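Local coordinates for protein CurD (Moorea producens 3L, PDB 5KP7) that probably acts as a hydroxymethylglutaryl-CoA synthase-type enzyme of the thiolase-like superfamily and binds 4'-phosphopantetheine, at residues 40-45 / 386-391; 67-72 / 169-174; 263-268 / 305-310; 268-273 / 341-346. The protein carries 3 engineered substitutions. All coordinates share one frame; numbering follows the deposited sequence.

Contact 1. Residues 40-45 / 386-391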
# COMPACT_ATOMS: atom_id res chain seq x y z
N ALA A 40 -0.14 4.33 17.54
CA ALA A 40 0.92 5.31 17.65
C ALA A 40 1.46 5.60 16.27
O ALA A 40 1.37 4.75 15.36
CB ALA A 40 2.03 4.78 18.54
N GLN A 41 2.01 6.79 16.11
CA GLN A 41 2.60 7.19 14.84
C GLN A 41 3.83 8.07 15.07
O GLN A 41 3.97 8.66 16.12
CB GLN A 41 1.56 7.91 13.99
CG GLN A 41 0.93 9.16 14.59
CD GLN A 41 1.73 10.45 14.41
OE1 GLN A 41 2.72 10.48 13.65
NE2 GLN A 41 1.33 11.51 15.08
N LEU A 42 4.71 8.10 14.08
CA LEU A 42 5.89 8.97 14.05
C LEU A 42 5.74 9.97 12.92
O LEU A 42 5.54 9.59 11.76
CB LEU A 42 7.16 8.19 13.79
CG LEU A 42 8.45 9.00 13.75
CD1 LEU A 42 8.75 9.56 15.13
CD2 LEU A 42 9.58 8.12 13.25
N GLU A 43 5.92 11.24 13.27
CA GLU A 43 5.91 12.34 12.30
C GLU A 43 7.24 12.34 11.57
O GLU A 43 8.27 12.38 12.21
CB GLU A 43 5.62 13.66 13.01
CG GLU A 43 4.16 13.73 13.48
CD GLU A 43 3.88 14.76 14.56
OE1 GLU A 43 4.60 15.77 14.67
OE2 GLU A 43 2.89 14.56 15.31
N LEU A 44 7.22 12.24 10.25
CA LEU A 44 8.46 12.04 9.52
C LEU A 44 9.40 13.25 9.57
O LEU A 44 10.60 13.06 9.48
CB LEU A 44 8.21 11.58 8.09
CG LEU A 44 7.62 10.16 8.07
CD1 LEU A 44 7.21 9.84 6.66
CD2 LEU A 44 8.57 9.11 8.64
N ARG A 45 8.87 14.45 9.79
CA ARG A 45 9.71 15.65 10.08
C ARG A 45 10.66 15.42 11.26
O ARG A 45 11.80 15.89 11.25
CB ARG A 45 8.84 16.88 10.38
CG ARG A 45 8.00 17.36 9.19
CD ARG A 45 7.62 18.82 9.34
NE ARG A 45 6.98 19.42 8.16
CZ ARG A 45 6.41 20.64 8.16
NH1 ARG A 45 6.37 21.37 9.27
NH2 ARG A 45 5.85 21.12 7.05
N LEU A 386 4.63 9.76 18.69
CA LEU A 386 5.92 9.35 19.28
C LEU A 386 6.99 10.43 19.15
O LEU A 386 7.10 11.07 18.11
CB LEU A 386 6.47 8.12 18.58
CG LEU A 386 5.66 6.83 18.72
CD1 LEU A 386 6.14 5.81 17.71
CD2 LEU A 386 5.77 6.27 20.13
N SER A 387 7.80 10.59 20.19
CA SER A 387 9.06 11.33 20.06
C SER A 387 10.06 10.42 19.37
O SER A 387 9.90 9.19 19.28
CB SER A 387 9.60 11.74 21.42
OG SER A 387 10.01 10.61 22.17
N MET A 388 11.14 11.03 18.89
CA MET A 388 12.19 10.23 18.26
C MET A 388 12.87 9.29 19.29
O MET A 388 13.27 8.17 18.95
CB MET A 388 13.18 11.17 17.57
CG MET A 388 13.96 10.55 16.45
SD MET A 388 13.00 9.81 15.11
CE MET A 388 14.26 8.68 14.53
N GLU A 389 12.97 9.74 20.53
CA GLU A 389 13.48 8.93 21.63
C GLU A 389 12.61 7.68 21.88
O GLU A 389 13.13 6.58 22.05
CB GLU A 389 13.56 9.76 22.91
CG GLU A 389 14.13 9.03 24.11
CD GLU A 389 14.40 9.95 25.30
OE1 GLU A 389 14.97 11.05 25.10
OE2 GLU A 389 14.06 9.56 26.44
N GLU A 390 11.30 7.88 21.92
CA GLU A 390 10.36 6.76 22.09
C GLU A 390 10.45 5.80 20.91
O GLU A 390 10.48 4.59 21.11
CB GLU A 390 8.94 7.27 22.27
CG GLU A 390 8.68 7.88 23.64
CD GLU A 390 7.43 8.72 23.71
OE1 GLU A 390 7.08 9.38 22.71
OE2 GLU A 390 6.76 8.72 24.77
N TYR A 391 10.50 6.34 19.69
CA TYR A 391 10.59 5.52 18.48
C TYR A 391 11.83 4.64 18.50
O TYR A 391 11.76 3.44 18.24
CB TYR A 391 10.56 6.40 17.22
CG TYR A 391 10.85 5.70 15.91
CD1 TYR A 391 9.91 4.85 15.31
CD2 TYR A 391 12.07 5.87 15.26
CE1 TYR A 391 10.18 4.22 14.10
CE2 TYR A 391 12.35 5.23 14.06
CZ TYR A 391 11.41 4.42 13.47
OH TYR A 391 11.70 3.79 12.28
O HOH W 1 5.58 11.94 16.04
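Leu-42 meets Tyr-391 in a CH-pi contact that carries the apolar side of this pairing. Its CD2 methyl stands over the centre of the phenol ring, with CD2 3.7 Å from the centroid of Tyr-391 and only 7° off the ring normal, and the two side chains cross at about a right angle. With CG of Leu-42 anti to the backbone N (chi1 -180°), the branch is carried forward from the strand: CD2 takes the ring and also lies beside Met-388 SD, while CD1 rests against the carbonyl O of Leu-386. Further back, Ala-40 CB packs at 4.2 Å against CG of Leu-386. The polar end of Tyr-391 is turned to other partners, Glu-189 and Lys-66, which hydrogen-bond its OH.

In the fold, strand 40-43 is the middle strand of a small three-stranded sheet, with 65-67 antiparallel on one side and 384-385 parallel on the other, and helix 388-397 begins two residues after the latter. The backbone bond from Leu-386 N to Gln-41 O (2.9 Å, 172°) prolongs the parallel pairing just beyond the edge strand. Water 1 carries it one step further, accepting from Glu-43 N at 2.9 Å and donating to Leu-386 O at 2.7 Å.

A capping box starts the helix. Ser-387 sits at the N-cap, where its OG accepts from Glu-390 N at 3.0 Å, and Glu-390 reciprocates: its OE1 takes the N-H of Ser-387 at 2.9 Å on the anti lone pair, almost perfectly straight.

Contact 2. Residues 67-72 / 169-174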
# COMPACT_ATOMS: atom_id res chain seq x y z
N ALA A 67 2.40 4.98 10.78
CA ALA A 67 1.97 4.22 11.96
C ALA A 67 3.06 3.29 12.39
O ALA A 67 3.80 2.78 11.56
CB ALA A 67 0.71 3.43 11.64
N VAL A 68 3.13 2.98 13.70
CA VAL A 68 4.20 2.10 14.22
C VAL A 68 3.56 1.10 15.20
O VAL A 68 2.91 1.54 16.13
CB VAL A 68 5.28 2.90 14.95
CG1 VAL A 68 6.41 2.01 15.40
CG2 VAL A 68 5.83 3.98 14.01
N SER A 69 3.72 -0.18 14.93
CA SER A 69 3.19 -1.24 15.84
C SER A 69 4.00 -1.27 17.14
O SER A 69 5.26 -1.32 17.10
CB SER A 69 3.34 -2.57 15.18
OG SER A 69 2.79 -3.65 15.93
N LEU A 70 3.29 -1.34 18.28
CA LEU A 70 3.95 -1.58 19.58
C LEU A 70 4.35 -3.04 19.71
O LEU A 70 3.87 -3.89 18.99
CB LEU A 70 3.00 -1.19 20.71
CG LEU A 70 2.79 0.28 21.06
CD1 LEU A 70 4.01 0.80 21.81
CD2 LEU A 70 2.53 1.16 19.87
N PRO A 71 5.25 -3.36 20.67
CA PRO A 71 5.65 -4.78 20.87
C PRO A 71 4.50 -5.70 21.27
O PRO A 71 4.50 -6.89 20.93
CB PRO A 71 6.77 -4.70 21.92
CG PRO A 71 7.32 -3.33 21.74
CD PRO A 71 6.14 -2.43 21.43
N TYR A 72 3.46 -5.11 21.87
CA TYR A 72 2.27 -5.84 22.25
C TYR A 72 1.18 -5.74 21.20
O TYR A 72 -0.01 -5.82 21.51
CB TYR A 72 1.80 -5.39 23.65
CG TYR A 72 1.71 -3.90 23.86
CD1 TYR A 72 0.65 -3.16 23.32
CD2 TYR A 72 2.71 -3.20 24.55
CE1 TYR A 72 0.58 -1.78 23.51
CE2 TYR A 72 2.63 -1.83 24.73
CZ TYR A 72 1.57 -1.13 24.21
OH TYR A 72 1.51 0.23 24.42
N ILE A 169 2.61 -5.25 9.34
CA ILE A 169 3.40 -4.39 10.21
C ILE A 169 4.80 -4.37 9.68
O ILE A 169 5.20 -5.25 8.94
CB ILE A 169 3.37 -4.91 11.65
CG1 ILE A 169 1.93 -4.81 12.14
CG2 ILE A 169 4.34 -4.18 12.56
CD1 ILE A 169 1.73 -5.35 13.47
N SER A 170 5.57 -3.37 10.08
CA SER A 170 7.00 -3.29 9.68
C SER A 170 7.86 -3.38 10.93
O SER A 170 8.21 -2.37 11.51
CB SER A 170 7.23 -1.95 8.97
OG SER A 170 6.45 -1.92 7.79
N ARG A 171 8.16 -4.60 11.36
CA ARG A 171 8.88 -4.78 12.63
C ARG A 171 10.38 -4.86 12.42
O ARG A 171 11.00 -5.91 12.58
CB ARG A 171 8.34 -5.96 13.46
CG ARG A 171 8.26 -5.51 14.92
CD ARG A 171 8.09 -6.56 15.91
NE ARG A 171 6.86 -7.32 15.83
CZ ARG A 171 5.70 -7.03 16.41
NH1 ARG A 171 5.48 -5.84 17.04
NH2 ARG A 171 4.72 -7.93 16.32
N PHE A 172 10.96 -3.70 12.09
CA PHE A 172 12.40 -3.52 11.99
C PHE A 172 13.11 -3.70 13.32
O PHE A 172 12.65 -3.17 14.34
CB PHE A 172 12.73 -2.12 11.48
CG PHE A 172 12.09 -1.80 10.17
CD1 PHE A 172 12.14 -2.71 9.11
CD2 PHE A 172 11.41 -0.59 9.99
CE1 PHE A 172 11.54 -2.43 7.90
CE2 PHE A 172 10.82 -0.30 8.76
CZ PHE A 172 10.90 -1.22 7.72
N LEU A 173 14.22 -4.45 13.31
CA LEU A 173 14.99 -4.79 14.52
C LEU A 173 16.41 -4.19 14.42
O LEU A 173 17.00 -4.17 13.34
CB LEU A 173 15.07 -6.32 14.67
CG LEU A 173 13.73 -7.07 14.66
CD1 LEU A 173 13.94 -8.56 14.95
CD2 LEU A 173 12.74 -6.47 15.66
N VAL A 174 16.93 -3.69 15.54
CA VAL A 174 18.26 -3.02 15.54
C VAL A 174 19.29 -3.76 16.38
O VAL A 174 18.95 -4.69 17.10
CB VAL A 174 18.17 -1.55 16.03
CG1 VAL A 174 17.39 -0.71 15.03
CG2 VAL A 174 17.55 -1.46 17.43
O HOH W 2 5.36 -1.20 12.46
O HOH W 3 7.07 -3.50 17.89
O HOH W 4 6.94 -2.07 14.65
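Two loops of the N-terminal HMG-CoA synthase region meet here, one running from strand 65-67 to helix 75-89 and the other leaving strand 161-168. Their direct contact is narrow: Ser-69 is pressed against Ile-169, and Arg-171 reaches across to the carbonyl of Leu-70. The fit is tight, since Ser-69 CB and Ile-169 CG2 are 3.2 Å apart, closer than usual for two carbons, while CD1 of the same isoleucine lies 3.2 Å from Ser-69 OG. The serine is thus straddled by both branches, and its hydroxyl, anti to the backbone N (chi1 -177°), bonds to Leu-70 O. An alanine at Ile-169 would remove both branches and is likely to open a gap beside Ser-69 and against Tyr-78 and Pro-75 of helix 75-89.

Arg-171 bends at chi3 (-63°) to bring NH1 alongside the Leu-70 carbonyl, which lies at the guanidinium edge. The bond is weak, 3.2 Å from NH1 to Leu-70 O with an angle of 131°; Glu-73 O, held by NH2, is the stronger partner. Water completes the join. Water 3 links Arg-171 NH1 (3.0 Å) to Ser-69 O, and water 2 accepts from the backbone N of both Ser-69 and Ser-170. Arg-171 is the centre of an inverse gamma turn, and this turned loop is joined to its neighbour by bridging waters as well as by the weak arginine bond.

Contact 3. Residues 263-268 / 305-310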
# COMPACT_ATOMS: atom_id res chain seq x y z
N ASP A 263 -12.19 4.92 -21.01
CA ASP A 263 -11.27 6.05 -21.14
C ASP A 263 -10.66 6.35 -19.78
O ASP A 263 -11.39 6.45 -18.82
CB ASP A 263 -12.00 7.29 -21.67
CG ASP A 263 -11.05 8.43 -21.95
OD1 ASP A 263 -10.60 8.55 -23.12
OD2 ASP A 263 -10.76 9.21 -21.02
N TYR A 264 -9.34 6.50 -19.72
CA TYR A 264 -8.65 6.65 -18.45
C TYR A 264 -9.05 7.93 -17.70
O TYR A 264 -9.03 7.93 -16.48
CB TYR A 264 -7.15 6.61 -18.64
CG TYR A 264 -6.34 6.54 -17.38
CD1 TYR A 264 -6.28 5.35 -16.62
CD2 TYR A 264 -5.59 7.62 -16.96
CE1 TYR A 264 -5.53 5.28 -15.46
CE2 TYR A 264 -4.83 7.55 -15.81
CZ TYR A 264 -4.80 6.37 -15.08
OH TYR A 264 -4.05 6.28 -13.94
N ARG A 265 -9.41 8.99 -18.42
CA ARG A 265 -9.95 10.19 -17.77
C ARG A 265 -11.44 10.09 -17.56
O ARG A 265 -11.93 10.30 -16.46
CB ARG A 265 -9.63 11.46 -18.55
CG ARG A 265 -10.17 12.70 -17.84
CD ARG A 265 -9.52 14.00 -18.29
NE ARG A 265 -9.27 14.03 -19.72
CZ ARG A 265 -8.25 14.66 -20.33
NH1 ARG A 265 -7.33 15.37 -19.64
NH2 ARG A 265 -8.15 14.59 -21.65
N GLU A 266 -12.18 9.78 -18.62
CA GLU A 266 -13.64 9.93 -18.58
C GLU A 266 -14.39 8.86 -17.81
O GLU A 266 -15.46 9.14 -17.30
CB GLU A 266 -14.22 10.03 -20.01
CG GLU A 266 -13.68 11.20 -20.80
CD GLU A 266 -13.93 12.52 -20.11
OE1 GLU A 266 -15.11 12.82 -19.76
OE2 GLU A 266 -12.96 13.29 -19.90
N SER A 267 -13.86 7.64 -17.73
CA SER A 267 -14.61 6.54 -17.13
C SER A 267 -14.46 6.44 -15.63
O SER A 267 -15.22 5.72 -15.00
CB SER A 267 -14.18 5.21 -17.76
OG SER A 267 -14.43 5.28 -19.16
N PHE A 268 -13.46 7.10 -15.05
CA PHE A 268 -13.15 6.96 -13.63
C PHE A 268 -13.24 8.33 -12.98
O PHE A 268 -12.50 9.23 -13.34
CB PHE A 268 -11.77 6.33 -13.42
CG PHE A 268 -11.61 5.04 -14.15
CD1 PHE A 268 -12.24 3.90 -13.70
CD2 PHE A 268 -10.89 4.99 -15.34
CE1 PHE A 268 -12.14 2.72 -14.39
CE2 PHE A 268 -10.80 3.81 -16.05
CZ PHE A 268 -11.42 2.66 -15.57
N GLN A 305 -5.01 16.37 -8.62
CA GLN A 305 -5.64 16.89 -7.40
C GLN A 305 -7.09 16.45 -7.29
O GLN A 305 -7.56 16.13 -6.20
CB GLN A 305 -5.53 18.41 -7.30
CG GLN A 305 -5.87 18.91 -5.90
CD GLN A 305 -5.69 20.40 -5.74
OE1 GLN A 305 -4.62 20.85 -5.36
NE2 GLN A 305 -6.73 21.19 -6.09
N ARG A 306 -7.80 16.43 -8.41
CA ARG A 306 -9.22 16.09 -8.43
C ARG A 306 -9.45 14.60 -8.16
O ARG A 306 -10.32 14.26 -7.37
CB ARG A 306 -9.84 16.45 -9.77
CG ARG A 306 -11.33 16.16 -9.87
CD ARG A 306 -11.97 16.71 -11.14
NE ARG A 306 -11.31 16.17 -12.34
CZ ARG A 306 -11.70 15.12 -13.06
NH1 ARG A 306 -10.98 14.79 -14.14
NH2 ARG A 306 -12.78 14.40 -12.76
N ARG A 307 -8.69 13.74 -8.84
CA ARG A 307 -9.01 12.32 -8.90
C ARG A 307 -8.14 11.41 -8.02
O ARG A 307 -8.55 10.31 -7.72
CB ARG A 307 -8.97 11.80 -10.33
CG ARG A 307 -9.96 12.48 -11.28
CD ARG A 307 -10.31 11.60 -12.47
NE ARG A 307 -9.16 11.45 -13.35
CZ ARG A 307 -8.91 10.40 -14.14
NH1 ARG A 307 -7.83 10.42 -14.90
NH2 ARG A 307 -9.73 9.36 -14.22
N VAL A 308 -6.95 11.88 -7.66
CA VAL A 308 -5.96 11.03 -7.00
C VAL A 308 -5.63 11.52 -5.58
O VAL A 308 -5.51 10.70 -4.66
CB VAL A 308 -4.68 10.94 -7.83
CG1 VAL A 308 -3.72 9.95 -7.20
CG2 VAL A 308 -5.00 10.56 -9.26
N MET A 309 -5.51 12.82 -5.37
CA MET A 309 -5.21 13.32 -4.04
C MET A 309 -6.17 12.83 -2.92
O MET A 309 -5.72 12.54 -1.80
CB MET A 309 -5.09 14.84 -4.08
CG MET A 309 -4.49 15.45 -2.86
SD MET A 309 -2.72 15.08 -2.68
CE MET A 309 -2.88 14.95 -0.93
N PRO A 310 -7.50 12.70 -3.19
CA PRO A 310 -8.38 12.28 -2.08
C PRO A 310 -7.98 10.92 -1.49
O PRO A 310 -7.99 10.75 -0.26
CB PRO A 310 -9.77 12.23 -2.74
CG PRO A 310 -9.67 13.31 -3.79
CD PRO A 310 -8.28 13.17 -4.35
O HOH W 5 -13.20 12.25 -14.92
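The guanidinium of Arg-307 enters the turn 263-268 edge-on, its plane 82° from that of the Tyr-264 ring. There NH2 serves two backbone carbonyls: it reaches Tyr-264 O at 2.8 Å, in the carbonyl plane and on a lone pair, and Phe-268 O at 2.9 Å, tilted 25° out of the Phe-268 carbonyl plane. NH1 adds a weak bond to Tyr-264 O. The cation-pi approach of the guanidinium to that ring is long, at most a weak attraction. A bend at chi3 (-69°) turns the group inward, while NE forms a salt bridge with Asp-303. A methionine replacing Arg-307 would probably leave the carbonyls of Tyr-264 and Phe-268 without their shared donor and Asp-303 without one of its cationic mates.

Arg-306 lies alongside, one face of its guanidinium over CG of Arg-307, and meets the turn through water 5, which accepts from NH2 at 3.1 Å and donates to Arg-265 O at 2.8 Å; its NH1 is salt-bridged to Asp-303. Asp-263 OD2 takes the N-H groups of Arg-265 and Glu-266, and the resulting Asx turn opens a loop whose Tyr-264 and Phe-268 carbonyls are gathered by an arginine from the end of helix 297-307.

Contact 4. Residues 268-273 / 341-346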
# COMPACT_ATOMS: atom_id res chain seq x y z
N PHE A 268 -13.46 7.10 -15.05
CA PHE A 268 -13.15 6.96 -13.63
C PHE A 268 -13.24 8.33 -12.98
O PHE A 268 -12.50 9.23 -13.34
CB PHE A 268 -11.77 6.33 -13.42
CG PHE A 268 -11.61 5.04 -14.15
CD1 PHE A 268 -12.24 3.90 -13.70
CD2 PHE A 268 -10.89 4.99 -15.34
CE1 PHE A 268 -12.14 2.72 -14.39
CE2 PHE A 268 -10.80 3.81 -16.05
CZ PHE A 268 -11.42 2.66 -15.57
N ASP A 269 -14.16 8.48 -12.06
CA ASP A 269 -14.26 9.71 -11.25
C ASP A 269 -13.11 9.89 -10.30
O ASP A 269 -12.68 11.04 -10.05
CB ASP A 269 -15.57 9.71 -10.50
CG ASP A 269 -16.74 9.68 -11.43
OD1 ASP A 269 -16.92 10.67 -12.16
OD2 ASP A 269 -17.44 8.66 -11.50
N TYR A 270 -12.61 8.78 -9.75
CA TYR A 270 -11.43 8.77 -8.88
C TYR A 270 -10.55 7.58 -9.24
O TYR A 270 -11.03 6.61 -9.86
CB TYR A 270 -11.85 8.67 -7.41
CG TYR A 270 -12.66 9.86 -6.98
CD1 TYR A 270 -12.05 11.07 -6.70
CD2 TYR A 270 -14.04 9.79 -6.95
CE1 TYR A 270 -12.80 12.18 -6.36
CE2 TYR A 270 -14.81 10.90 -6.61
CZ TYR A 270 -14.19 12.09 -6.32
OH TYR A 270 -14.94 13.23 -6.03
N LEU A 271 -9.29 7.67 -8.86
CA LEU A 271 -8.32 6.58 -9.00
C LEU A 271 -7.62 6.35 -7.68
O LEU A 271 -7.13 7.30 -7.07
CB LEU A 271 -7.29 6.94 -10.07
CG LEU A 271 -7.84 7.10 -11.48
CD1 LEU A 271 -6.81 7.82 -12.34
CD2 LEU A 271 -8.25 5.78 -12.11
N SER A 272 -7.61 5.09 -7.22
CA SER A 272 -6.90 4.67 -6.02
C SER A 272 -5.80 3.70 -6.41
O SER A 272 -6.00 2.87 -7.33
CB SER A 272 -7.85 4.00 -5.02
OG SER A 272 -8.41 5.01 -4.15
N PHE A 273 -4.66 3.82 -5.74
CA PHE A 273 -3.46 3.06 -6.12
C PHE A 273 -2.83 2.44 -4.88
O PHE A 273 -2.92 3.02 -3.78
CB PHE A 273 -2.40 4.01 -6.68
CG PHE A 273 -2.74 4.70 -8.01
CD1 PHE A 273 -3.57 5.81 -8.04
CD2 PHE A 273 -2.13 4.31 -9.19
CE1 PHE A 273 -3.80 6.48 -9.24
CE2 PHE A 273 -2.35 4.97 -10.40
CZ PHE A 273 -3.23 6.05 -10.41
N THR A 341 -23.42 12.21 -6.22
CA THR A 341 -24.02 11.30 -7.19
C THR A 341 -23.12 10.04 -7.25
O THR A 341 -21.98 10.13 -6.83
CB THR A 341 -24.10 12.00 -8.56
OG1 THR A 341 -24.80 11.18 -9.48
CG2 THR A 341 -22.77 12.34 -9.12
N PRO A 342 -23.61 8.88 -7.77
CA PRO A 342 -22.70 7.72 -7.76
C PRO A 342 -21.44 7.94 -8.59
O PRO A 342 -21.49 8.63 -9.63
CB PRO A 342 -23.55 6.59 -8.35
CG PRO A 342 -24.97 6.99 -8.03
CD PRO A 342 -24.98 8.49 -8.16
N ARG A 343 -20.33 7.38 -8.12
CA ARG A 343 -19.01 7.58 -8.74
C ARG A 343 -18.33 6.25 -8.99
O ARG A 343 -18.48 5.31 -8.20
CB ARG A 343 -18.10 8.41 -7.83
CG ARG A 343 -18.69 9.71 -7.32
CD ARG A 343 -18.86 10.75 -8.43
NE ARG A 343 -19.20 12.04 -7.84
CZ ARG A 343 -19.64 13.11 -8.51
NH1 ARG A 343 -19.83 13.07 -9.84
NH2 ARG A 343 -19.93 14.23 -7.84
N ARG A 344 -17.56 6.19 -10.07
CA ARG A 344 -16.77 5.01 -10.39
C ARG A 344 -15.32 5.28 -10.04
O ARG A 344 -14.76 6.35 -10.34
CB ARG A 344 -16.92 4.62 -11.86
CG ARG A 344 -15.98 3.49 -12.29
CD ARG A 344 -16.41 2.85 -13.60
NE ARG A 344 -17.55 1.94 -13.43
CZ ARG A 344 -18.81 2.16 -13.81
NH1 ARG A 344 -19.19 3.30 -14.40
NH2 ARG A 344 -19.72 1.23 -13.60
N ILE A 345 -14.73 4.30 -9.33
CA ILE A 345 -13.36 4.37 -8.89
C ILE A 345 -12.56 3.28 -9.57
O ILE A 345 -12.94 2.10 -9.52
CB ILE A 345 -13.27 4.18 -7.34
CG1 ILE A 345 -14.20 5.20 -6.60
CG2 ILE A 345 -11.83 4.31 -6.88
CD1 ILE A 345 -14.20 5.02 -5.08
N GLY A 346 -11.44 3.67 -10.18
CA GLY A 346 -10.48 2.71 -10.72
C GLY A 346 -9.43 2.40 -9.68
O GLY A 346 -8.94 3.31 -8.98
O HOH W 6 -19.62 11.43 -12.19
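Strands 270-273 and 343-346 run parallel, their axes 4.6 Å apart at closest approach and 31° from alignment, with Gly-346 N donating to Tyr-270 O (3.0 Å) and Ser-272 N to Gly-346 O (2.8 Å). Just before this ladder Arg-344 O receives weak bonds from the N-H groups of both Asp-269 and Tyr-270.

Asp-269 supplies the side-chain counterpart. Its CG stands anti to the carbonyl carbon (chi1 -61°), which directs the carboxylate to the edge of the other strand, where OD2 accepts from Arg-344 N at 2.9 Å, nearly straight (168°) and on its anti lone pair. The second oxygen, OD1, stays beyond salt-bridge range of Arg-343; water 6 spans the gap, donating to OD1 at 2.8 Å and accepting from NH1 of Arg-343 at 2.9 Å. The arginine's aliphatic part fills in, its CG lying at the edge of the Tyr-270 ring, 4.1 Å from CE2, while NH2 bridges to Asp-338.

Gly-346 packs against Phe-268 CD1 and Leu-271 CD2; a beta carbon there would come within 3.0 Å of Leu-271 CD2 and of Phe-268 CD1. Tyr-270 and Ile-345 share the other face, covered by helix 325-336 through Thr-333 and Leu-330. Strand 270-273 is the outermost strand of the large mixed sheet within this chain, and 343-351 continues the sheet to strand 355-363.

How the contacts relate
The four contacts form two pairs; contact 2 lies on the opposite side of the chain's centre from contacts 3 and 4, about 33 Å from contact 4 between centres. Contacts 1 and 2 touch: Ala-40 O lies 3.0 Å from Val-68 N, probably hydrogen-bonded, which carries the pairing of strands 40-43 and 65-67 on into the loop of contact 2. Contacts 3 and 4 share Phe-268, lie about 7 Å apart between centres and cross along the chain; Arg-307 O and Leu-271 N, 3.0 Å apart, probably bond. The Tyr-391 side chain is about 11 Å from the bound phosphopantetheine, and the Ile-169 side chain about 11 Å from that of the pocket residue Asn-320.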